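Local coordinates for DyP (Bjerkandera adusta, PDB 3VXI), which probably acts as a heme b peroxidase of the dye-decolorizing type, using peroxide to oxidise dyes and other substrates, at residues Asp323-Met328 and Phe367-Ile372; Phe291-Thr296 and Asn313-Leu318. All coordinates share one frame; numbering follows the deposited sequence.

How the contacts relate
Both contacts lie in the C-terminal half of the dye-decolorizing peroxidase fold and both touch the heme and the bound ascorbic acid, but at different depths. Contact 1 is the buried one, with its centre about 11 Å from the chain centre; it sets the loop leading into strand 328-334 against helix 367-375, beside the heme edge that carries a vinyl group and a methyl, and rests on an aromatic stack and one hydrogen bond from a glutamine amide. Contact 2, about 21 Å from the chain centre and partly buried, joins two loops before and after helix 308-312 and is mostly polar, built round an arginine at a heme propionate. The two meet where H326 packs against N313.

Contact 1 of 2, residues Asp323-Met328 and Phe367-Ile372; sequences DTFHAM and FRFQQI. With HEM (protoporphyrin IX containing Fe), chain B; ASC (ascorbic acid), chain C.
F325 and F369 form an offset stack that joins the loop 323-328 to helix 367-375, close to the heme of this DyP-type ferredoxin-like fold. Their ring centroids are 4.1 Å apart and the planes are only 14° from parallel. CE1 of F325 sits over the centre of the F369 ring, whereas F369 covers F325 toward its rim; T324 CB lies over the other face of F325. With chi1 at -152°, the F369 ring swings away from the backbone N and off the helix to the loop, and W374 meets it edge-to-face. Reducing F369 to an alanine would probably leave one face of F325 without its stacking partner and open a gap between loop and helix.

Deeper in, Q370 takes over. Its extended chain brings NE2 to the carbonyl O of F325 at 2.9 Å, with that oxygen almost in the amide plane, and A327 CB packs 3.9 Å from the same NE2. E358 of the neighbouring strand is a second, weak partner of NE2. The other end of the amide faces the heme, where Q370 OE1 approaches the vinyl carbon CAC to 3.4 Å. The amide is thereby held between protein backbone and porphyrin, while F367 on the same helix packs CD1 against vinyl CBC.

The stack, with F325 CD1 3.5 Å from F369 CD2, and the Q370 hydrogen bond are the tight part. The looser side is at H326, whose side chain turns from the helix toward the ascorbic acid, its ring edge bringing CE1 to 3.2 Å from ASC O1.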
loop_
_atom_site.group_PDB
_atom_site.type_symbol
_atom_site.label_atom_id
_atom_site.label_comp_id
_atom_site.label_asym_id
_atom_site.label_seq_id
_atom_site.Cartn_x
_atom_site.Cartn_y
_atom_site.Cartn_z
ATOM N N ASP A 323 7.130 -15.585 7.841
ATOM C CA ASP A 323 5.899 -14.886 8.240
ATOM C C ASP A 323 6.076 -13.380 8.350
ATOM O O ASP A 323 5.151 -12.609 8.092
ATOM C CB ASP A 323 5.453 -15.330 9.631
ATOM C CG ASP A 323 4.999 -16.773 9.693
ATOM O OD1 ASP A 323 4.626 -17.373 8.657
ATOM O OD2 ASP A 323 4.990 -17.287 10.833
ATOM N N THR A 324 7.280 -12.988 8.744
ATOM C CA THR A 324 7.532 -11.739 9.467
ATOM C C THR A 324 7.298 -10.445 8.697
ATOM O O THR A 324 6.931 -9.417 9.295
ATOM C CB THR A 324 8.991 -11.745 9.991
ATOM O OG1 THR A 324 9.260 -13.010 10.610
ATOM C CG2 THR A 324 9.220 -10.646 11.017
ATOM N N PHE A 325 7.494 -10.495 7.381
ATOM C CA PHE A 325 7.567 -9.271 6.594
ATOM C C PHE A 325 6.412 -9.066 5.644
ATOM O O PHE A 325 6.491 -8.216 4.753
ATOM C CB PHE A 325 8.910 -9.191 5.871
ATOM C CG PHE A 325 10.071 -9.534 6.746
ATOM C CD1 PHE A 325 10.458 -8.670 7.771
ATOM C CD2 PHE A 325 10.760 -10.731 6.568
ATOM C CE1 PHE A 325 11.537 -8.994 8.609
ATOM C CE2 PHE A 325 11.831 -11.058 7.403
ATOM C CZ PHE A 325 12.214 -10.186 8.419
ATOM N N HIS A 326 5.338 -9.826 5.847
ATOM C CA HIS A 326 4.131 -9.657 5.034
ATOM C C HIS A 326 3.286 -8.539 5.611
ATOM O O HIS A 326 3.306 -8.285 6.811
ATOM C CB HIS A 326 3.310 -10.952 4.976
ATOM C CG HIS A 326 4.008 -12.067 4.258
ATOM N ND1 HIS A 326 3.998 -12.193 2.886
ATOM C CD2 HIS A 326 4.774 -13.080 4.725
ATOM C CE1 HIS A 326 4.718 -13.246 2.539
ATOM N NE2 HIS A 326 5.202 -13.802 3.636
ATOM N N ALA A 327 2.528 -7.875 4.749
ATOM C CA ALA A 327 1.656 -6.791 5.178
ATOM C C ALA A 327 0.460 -6.719 4.237
ATOM O O ALA A 327 0.536 -7.174 3.095
ATOM C CB ALA A 327 2.414 -5.477 5.179
ATOM N N MET A 328 -0.651 -6.176 4.737
ATOM C CA MET A 328 -1.853 -5.964 3.926
ATOM C C MET A 328 -1.804 -4.608 3.256
ATOM O O MET A 328 -1.336 -3.639 3.859
ATOM C CB MET A 328 -3.105 -5.976 4.808
ATOM C CG MET A 328 -3.424 -7.294 5.483
ATOM S SD MET A 328 -3.841 -8.589 4.307
ATOM C CE MET A 328 -5.200 -7.897 3.379
ATOM N N PHE A 367 5.873 -2.380 5.907
ATOM C CA PHE A 367 6.236 -1.255 5.052
ATOM C C PHE A 367 7.719 -0.860 5.135
ATOM O O PHE A 367 8.405 -0.737 4.125
ATOM C CB PHE A 367 5.365 -0.037 5.408
ATOM C CG PHE A 367 5.886 1.256 4.850
ATOM C CD1 PHE A 367 5.820 1.505 3.482
ATOM C CD2 PHE A 367 6.490 2.210 5.681
ATOM C CE1 PHE A 367 6.331 2.686 2.952
ATOM C CE2 PHE A 367 6.997 3.396 5.155
ATOM C CZ PHE A 367 6.923 3.639 3.791
ATOM N N ARG A 368 8.211 -0.643 6.348
ATOM C CA ARG A 368 9.525 -0.036 6.499
ATOM C C ARG A 368 10.656 -0.987 6.115
ATOM O O ARG A 368 11.689 -0.549 5.595
ATOM C CB ARG A 368 9.681 0.478 7.915
ATOM C CG ARG A 368 10.806 1.427 8.111
ATOM C CD ARG A 368 10.718 1.954 9.529
ATOM N NE ARG A 368 11.718 2.991 9.736
ATOM C CZ ARG A 368 12.971 2.773 10.121
ATOM N NH1 ARG A 368 13.418 1.539 10.354
ATOM N NH2 ARG A 368 13.797 3.801 10.256
ATOM N N PHE A 369 10.455 -2.279 6.367
ATOM C CA PHE A 369 11.420 -3.304 5.970
ATOM C C PHE A 369 11.445 -3.459 4.453
ATOM O O PHE A 369 12.511 -3.524 3.825
ATOM C CB PHE A 369 11.052 -4.644 6.616
ATOM C CG PHE A 369 12.226 -5.544 6.852
ATOM C CD1 PHE A 369 12.990 -5.419 8.013
ATOM C CD2 PHE A 369 12.557 -6.529 5.932
ATOM C CE1 PHE A 369 14.084 -6.251 8.242
ATOM C CE2 PHE A 369 13.647 -7.371 6.164
ATOM C CZ PHE A 369 14.403 -7.231 7.311
ATOM N N GLN A 370 10.252 -3.512 3.868
ATOM C CA GLN A 370 10.123 -3.603 2.419
ATOM C C GLN A 370 10.791 -2.407 1.744
ATOM O O GLN A 370 11.442 -2.541 0.699
ATOM C CB GLN A 370 8.653 -3.674 2.040
ATOM C CG GLN A 370 7.977 -4.961 2.502
ATOM C CD GLN A 370 6.462 -4.877 2.497
ATOM O OE1 GLN A 370 5.866 -4.020 1.828
ATOM N NE2 GLN A 370 5.825 -5.772 3.246
ATOM N N GLN A 371 10.650 -1.232 2.350
ATOM C CA GLN A 371 11.230 -0.017 1.783
ATOM C C GLN A 371 12.747 0.055 1.936
ATOM O O GLN A 371 13.462 0.231 0.943
ATOM C CB GLN A 371 10.578 1.231 2.392
ATOM C CG GLN A 371 11.072 2.531 1.760
ATOM C CD GLN A 371 10.597 2.705 0.333
ATOM O OE1 GLN A 371 9.396 2.671 0.066
ATOM N NE2 GLN A 371 11.536 2.865 -0.596
ATOM N N ILE A 372 13.215 -0.059 3.176
ATOM C CA ILE A 372 14.617 0.202 3.489
ATOM C C ILE A 372 15.508 -1.011 3.246
ATOM O O ILE A 372 16.462 -0.926 2.474
ATOM C CB ILE A 372 14.786 0.697 4.936
ATOM C CG1 ILE A 372 14.021 2.001 5.139
ATOM C CG2 ILE A 372 16.264 0.870 5.264
ATOM C CD1 ILE A 372 14.094 2.573 6.571
HETATM C CHA HEM B . 2.516 -5.069 -5.356
HETATM C CHB HEM B . 2.206 -0.805 -7.610
HETATM C CHC HEM B . 4.254 1.343 -3.789
HETATM C CHD HEM B . 4.617 -2.915 -1.541
HETATM C C1A HEM B . 2.288 -4.118 -6.313
HETATM C C2A HEM B . 1.741 -4.356 -7.629
HETATM C C3A HEM B . 1.641 -3.164 -8.233
HETATM C C4A HEM B . 2.137 -2.152 -7.329
HETATM C CMA HEM B . 1.146 -2.881 -9.662
HETATM C CAA HEM B . 1.372 -5.729 -8.240
HETATM C CBA HEM B . -0.005 -6.224 -7.803
HETATM C CGA HEM B . 0.068 -7.152 -6.614
HETATM O O1A HEM B . 0.957 -8.035 -6.572
HETATM O O2A HEM B . -0.776 -7.025 -5.721
HETATM C C1B HEM B . 2.736 0.165 -6.783
HETATM C C2B HEM B . 2.805 1.587 -7.050
HETATM C C3B HEM B . 3.365 2.178 -5.984
HETATM C C4B HEM B . 3.657 1.150 -5.015
HETATM C CMB HEM B . 2.327 2.275 -8.347
HETATM C CAB HEM B . 3.654 3.678 -5.772
HETATM C CBB HEM B . 2.962 4.644 -6.406
HETATM C C1C HEM B . 4.602 0.361 -2.879
HETATM C C2C HEM B . 5.347 0.564 -1.650
HETATM C C3C HEM B . 5.456 -0.627 -1.037
HETATM C C4C HEM B . 4.757 -1.590 -1.851
HETATM C CMC HEM B . 5.883 1.937 -1.187
HETATM C CAC HEM B . 6.130 -0.993 0.291
HETATM C CBC HEM B . 7.225 -0.326 0.690
HETATM C C1D HEM B . 4.012 -3.854 -2.323
HETATM C C2D HEM B . 3.772 -5.209 -1.891
HETATM C C3D HEM B . 3.125 -5.869 -3.067
HETATM C C4D HEM B . 3.027 -4.867 -4.101
HETATM C CMD HEM B . 4.073 -5.879 -0.545
HETATM C CAD HEM B . 2.686 -7.330 -3.118
HETATM C CBD HEM B . 3.931 -8.147 -3.447
HETATM C CGD HEM B . 3.648 -9.624 -3.406
HETATM O O1D HEM B . 4.088 -10.306 -4.374
HETATM O O2D HEM B . 3.025 -10.122 -2.434
HETATM N NA HEM B . 2.524 -2.764 -6.159
HETATM N NB HEM B . 3.269 -0.074 -5.533
HETATM N NC HEM B . 4.274 -0.977 -2.986
HETATM N ND HEM B . 3.537 -3.663 -3.623
HETATM FE FE HEM B . 3.430 -1.874 -4.604
HETATM C C1 ASC C . 5.119 -15.890 -0.153
HETATM C C2 ASC C . 6.362 -16.079 0.461
HETATM C C3 ASC C . 6.711 -17.396 0.252
HETATM C C4 ASC C . 5.597 -18.084 -0.508
HETATM C C5 ASC C . 4.900 -19.095 0.419
HETATM C C6 ASC C . 3.614 -19.613 -0.240
HETATM O O1 ASC C . 4.465 -14.860 -0.185
HETATM O O2 ASC C . 7.105 -15.156 1.160
HETATM O O3 ASC C . 7.848 -18.015 0.642
HETATM O O4 ASC C . 4.645 -17.031 -0.754
HETATM O O5 ASC C . 4.589 -18.482 1.690
HETATM O O6 ASC C . 3.010 -20.659 0.535
HETATM O O HOH W 1 1.544 -1.557 -3.748
#

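Contact 2 of 2, residues Phe291-Thr296 and Asn313-Leu318; sequences FDYSDT and NPRQDL. With ASC (ascorbic acid), chain C; HEM (protoporphyrin IX containing Fe), chain B.
The guanidinium of R315 lies flat on the ring of F291, the planes 9° apart and CZ 3.9 Å from the ring centroid, a cation-pi stack. NH1 sits over the middle of the phenyl ring, while F291 CZ lies over the centre of the guanidinium; at the guanidinium edge, in plane, is the heme propionate oxygen O1D. Y293 presents its ring edge to N313 O and carries F291 CD1 over one face, toward the rim.

The arginine chain, extended from CG to NE, spreads its nitrogens among several acceptors. NH1 reaches back to F291 O at 2.9 Å, NH2 donates to propionate O1D in a nearly straight bond (172°) and also to N289, and NE donates a hydrogen bond to a water that also bonds Y293 OH. N313 extends the grip: its ND2 donates both to propionate O2D and, at 2.9 Å, to ASC O1.

Farther out, Q316 N donates to D292 O at 2.9 Å, in the carbonyl plane, tying the two loops together. D292 OD1 accepts from S294 N, closing an Asx turn, and from S294 OG through its syn lone pair.

N313 and R315 thus hold both oxygens of one propionate, and the positive guanidinium of R315, stacked on the phenyl face, probably offsets the carboxylate charge of that propionate, which N313 ND2 links to the bound ascorbic acid.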
loop_
_atom_site.group_PDB
_atom_site.type_symbol
_atom_site.label_atom_id
_atom_site.label_comp_id
_atom_site.label_asym_id
_atom_site.label_seq_id
_atom_site.Cartn_x
_atom_site.Cartn_y
_atom_site.Cartn_z
ATOM N N PHE A 291 3.427 -18.623 -7.842
ATOM C CA PHE A 291 4.851 -18.636 -8.163
ATOM C C PHE A 291 5.627 -18.247 -6.913
ATOM O O PHE A 291 5.073 -17.624 -6.005
ATOM C CB PHE A 291 5.161 -17.661 -9.316
ATOM C CG PHE A 291 4.888 -16.229 -8.981
ATOM C CD1 PHE A 291 5.915 -15.406 -8.508
ATOM C CD2 PHE A 291 3.604 -15.708 -9.090
ATOM C CE1 PHE A 291 5.661 -14.079 -8.171
ATOM C CE2 PHE A 291 3.339 -14.378 -8.744
ATOM C CZ PHE A 291 4.382 -13.561 -8.291
ATOM N N ASP A 292 6.907 -18.601 -6.862
ATOM C CA ASP A 292 7.708 -18.234 -5.696
ATOM C C ASP A 292 9.145 -17.863 -6.016
ATOM O O ASP A 292 9.945 -17.706 -5.109
ATOM C CB ASP A 292 7.652 -19.326 -4.612
ATOM C CG ASP A 292 8.224 -20.656 -5.079
ATOM O OD1 ASP A 292 8.755 -20.709 -6.199
ATOM O OD2 ASP A 292 8.129 -21.654 -4.325
ATOM N N TYR A 293 9.441 -17.682 -7.306
ATOM C CA TYR A 293 10.814 -17.421 -7.799
ATOM C C TYR A 293 11.770 -18.599 -7.693
ATOM O O TYR A 293 12.941 -18.454 -8.050
ATOM C CB TYR A 293 11.455 -16.157 -7.180
ATOM C CG TYR A 293 10.551 -14.957 -7.208
ATOM C CD1 TYR A 293 10.101 -14.435 -8.423
ATOM C CD2 TYR A 293 10.116 -14.360 -6.018
ATOM C CE1 TYR A 293 9.250 -13.357 -8.464
ATOM C CE2 TYR A 293 9.258 -13.265 -6.044
ATOM C CZ TYR A 293 8.828 -12.778 -7.266
ATOM O OH TYR A 293 7.992 -11.700 -7.316
ATOM N N SER A 294 11.293 -19.761 -7.235
ATOM C CA SER A 294 12.163 -20.946 -7.134
ATOM C C SER A 294 12.736 -21.382 -8.479
ATOM O O SER A 294 13.737 -22.089 -8.519
ATOM C CB SER A 294 11.451 -22.122 -6.459
ATOM O OG SER A 294 10.337 -22.564 -7.201
ATOM N N ASP A 295 12.099 -20.960 -9.570
ATOM C CA ASP A 295 12.571 -21.296 -10.910
ATOM C C ASP A 295 13.567 -20.272 -11.472
ATOM O O ASP A 295 13.971 -20.375 -12.639
ATOM C CB ASP A 295 11.382 -21.479 -11.858
ATOM C CG ASP A 295 10.599 -20.191 -12.085
ATOM O OD1 ASP A 295 10.975 -19.133 -11.539
ATOM O OD2 ASP A 295 9.606 -20.231 -12.835
ATOM N N THR A 296 13.948 -19.291 -10.650
ATOM C CA THR A 296 14.770 -18.162 -11.107
ATOM C C THR A 296 15.572 -17.517 -9.966
ATOM O O THR A 296 15.805 -16.299 -9.947
ATOM C CB THR A 296 13.893 -17.115 -11.867
ATOM O OG1 THR A 296 14.722 -16.183 -12.577
ATOM C CG2 THR A 296 12.941 -16.371 -10.937
ATOM N N ASN A 313 8.076 -8.513 -1.790
ATOM C CA ASN A 313 7.793 -9.867 -1.291
ATOM C C ASN A 313 8.718 -10.876 -1.979
ATOM O O ASN A 313 8.414 -11.393 -3.057
ATOM C CB ASN A 313 6.323 -10.267 -1.513
ATOM C CG ASN A 313 6.022 -11.660 -0.994
ATOM O OD1 ASN A 313 6.884 -12.307 -0.392
ATOM N ND2 ASN A 313 4.810 -12.141 -1.238
ATOM N N PRO A 314 9.862 -11.166 -1.354
ATOM C CA PRO A 314 10.915 -11.976 -1.974
ATOM C C PRO A 314 10.608 -13.461 -2.123
ATOM O O PRO A 314 11.336 -14.154 -2.834
ATOM C CB PRO A 314 12.119 -11.749 -1.048
ATOM C CG PRO A 314 11.791 -10.459 -0.321
ATOM C CD PRO A 314 10.316 -10.499 -0.127
ATOM N N ARG A 315 9.548 -13.942 -1.470
ATOM C CA ARG A 315 9.152 -15.354 -1.565
ATOM C C ARG A 315 10.373 -16.267 -1.388
ATOM O O ARG A 315 11.066 -16.153 -0.372
ATOM C CB ARG A 315 8.355 -15.625 -2.855
ATOM C CG ARG A 315 7.184 -14.675 -3.033
ATOM C CD ARG A 315 6.323 -14.997 -4.258
ATOM N NE ARG A 315 5.331 -13.933 -4.450
ATOM C CZ ARG A 315 4.067 -14.108 -4.836
ATOM N NH1 ARG A 315 3.590 -15.314 -5.153
ATOM N NH2 ARG A 315 3.274 -13.052 -4.922
ATOM N N GLN A 316 10.668 -17.145 -2.350
ATOM C CA GLN A 316 11.746 -18.116 -2.159
ATOM C C GLN A 316 13.154 -17.511 -2.127
ATOM O O GLN A 316 14.093 -18.198 -1.738
ATOM C CB GLN A 316 11.643 -19.274 -3.168
ATOM C CG GLN A 316 12.494 -20.514 -2.839
ATOM C CD GLN A 316 12.084 -21.212 -1.549
ATOM O OE1 GLN A 316 10.941 -21.100 -1.092
ATOM N NE2 GLN A 316 13.022 -21.951 -0.961
ATOM N N ASP A 317 13.302 -16.233 -2.485
ATOM C CA ASP A 317 14.590 -15.555 -2.285
ATOM C C ASP A 317 15.022 -15.565 -0.812
ATOM O O ASP A 317 16.212 -15.460 -0.528
ATOM C CB ASP A 317 14.588 -14.108 -2.812
ATOM C CG ASP A 317 14.594 -14.018 -4.333
ATOM O OD1 ASP A 317 15.127 -14.924 -5.023
ATOM O OD2 ASP A 317 14.086 -12.988 -4.838
ATOM N N LEU A 318 14.066 -15.700 0.107
ATOM C CA LEU A 318 14.384 -15.783 1.542
ATOM C C LEU A 318 14.700 -17.203 2.009
ATOM O O LEU A 318 15.037 -17.413 3.183
ATOM C CB LEU A 318 13.248 -15.199 2.393
ATOM C CG LEU A 318 12.832 -13.746 2.141
ATOM C CD1 LEU A 318 11.735 -13.331 3.121
ATOM C CD2 LEU A 318 14.020 -12.780 2.198
HETATM C C1 ASC C . 5.119 -15.890 -0.153
HETATM C C2 ASC C . 6.362 -16.079 0.461
HETATM C C3 ASC C . 6.711 -17.396 0.252
HETATM C C4 ASC C . 5.597 -18.084 -0.508
HETATM C C5 ASC C . 4.900 -19.095 0.419
HETATM C C6 ASC C . 3.614 -19.613 -0.240
HETATM O O1 ASC C . 4.465 -14.860 -0.185
HETATM O O2 ASC C . 7.105 -15.156 1.160
HETATM O O3 ASC C . 7.848 -18.015 0.642
HETATM O O4 ASC C . 4.645 -17.031 -0.754
HETATM O O5 ASC C . 4.589 -18.482 1.690
HETATM O O6 ASC C . 3.010 -20.659 0.535
HETATM C CHA HEM B . 2.516 -5.069 -5.356
HETATM C CHB HEM B . 2.206 -0.805 -7.610
HETATM C CHC HEM B . 4.254 1.343 -3.789
HETATM C CHD HEM B . 4.617 -2.915 -1.541
HETATM C C1A HEM B . 2.288 -4.118 -6.313
HETATM C C2A HEM B . 1.741 -4.356 -7.629
HETATM C C3A HEM B . 1.641 -3.164 -8.233
HETATM C C4A HEM B . 2.137 -2.152 -7.329
HETATM C CMA HEM B . 1.146 -2.881 -9.662
HETATM C CAA HEM B . 1.372 -5.729 -8.240
HETATM C CBA HEM B . -0.005 -6.224 -7.803
HETATM C CGA HEM B . 0.068 -7.152 -6.614
HETATM O O1A HEM B . 0.957 -8.035 -6.572
HETATM O O2A HEM B . -0.776 -7.025 -5.721
HETATM C C1B HEM B . 2.736 0.165 -6.783
HETATM C C2B HEM B . 2.805 1.587 -7.050
HETATM C C3B HEM B . 3.365 2.178 -5.984
HETATM C C4B HEM B . 3.657 1.150 -5.015
HETATM C CMB HEM B . 2.327 2.275 -8.347
HETATM C CAB HEM B . 3.654 3.678 -5.772
HETATM C CBB HEM B . 2.962 4.644 -6.406
HETATM C C1C HEM B . 4.602 0.361 -2.879
HETATM C C2C HEM B . 5.347 0.564 -1.650
HETATM C C3C HEM B . 5.456 -0.627 -1.037
HETATM C C4C HEM B . 4.757 -1.590 -1.851
HETATM C CMC HEM B . 5.883 1.937 -1.187
HETATM C CAC HEM B . 6.130 -0.993 0.291
HETATM C CBC HEM B . 7.225 -0.326 0.690
HETATM C C1D HEM B . 4.012 -3.854 -2.323
HETATM C C2D HEM B . 3.772 -5.209 -1.891
HETATM C C3D HEM B . 3.125 -5.869 -3.067
HETATM C C4D HEM B . 3.027 -4.867 -4.101
HETATM C CMD HEM B . 4.073 -5.879 -0.545
HETATM C CAD HEM B . 2.686 -7.330 -3.118
HETATM C CBD HEM B . 3.931 -8.147 -3.447
HETATM C CGD HEM B . 3.648 -9.624 -3.406
HETATM O O1D HEM B . 4.088 -10.306 -4.374
HETATM O O2D HEM B . 3.025 -10.122 -2.434
HETATM N NA HEM B . 2.524 -2.764 -6.159
HETATM N NB HEM B . 3.269 -0.074 -5.533
HETATM N NC HEM B . 4.274 -0.977 -2.986
HETATM N ND HEM B . 3.537 -3.663 -3.623
HETATM FE FE HEM B . 3.430 -1.874 -4.604
HETATM O O HOH W 2 6.618 -11.395 -4.998
HETATM O O HOH W 1 1.544 -1.557 -3.748
#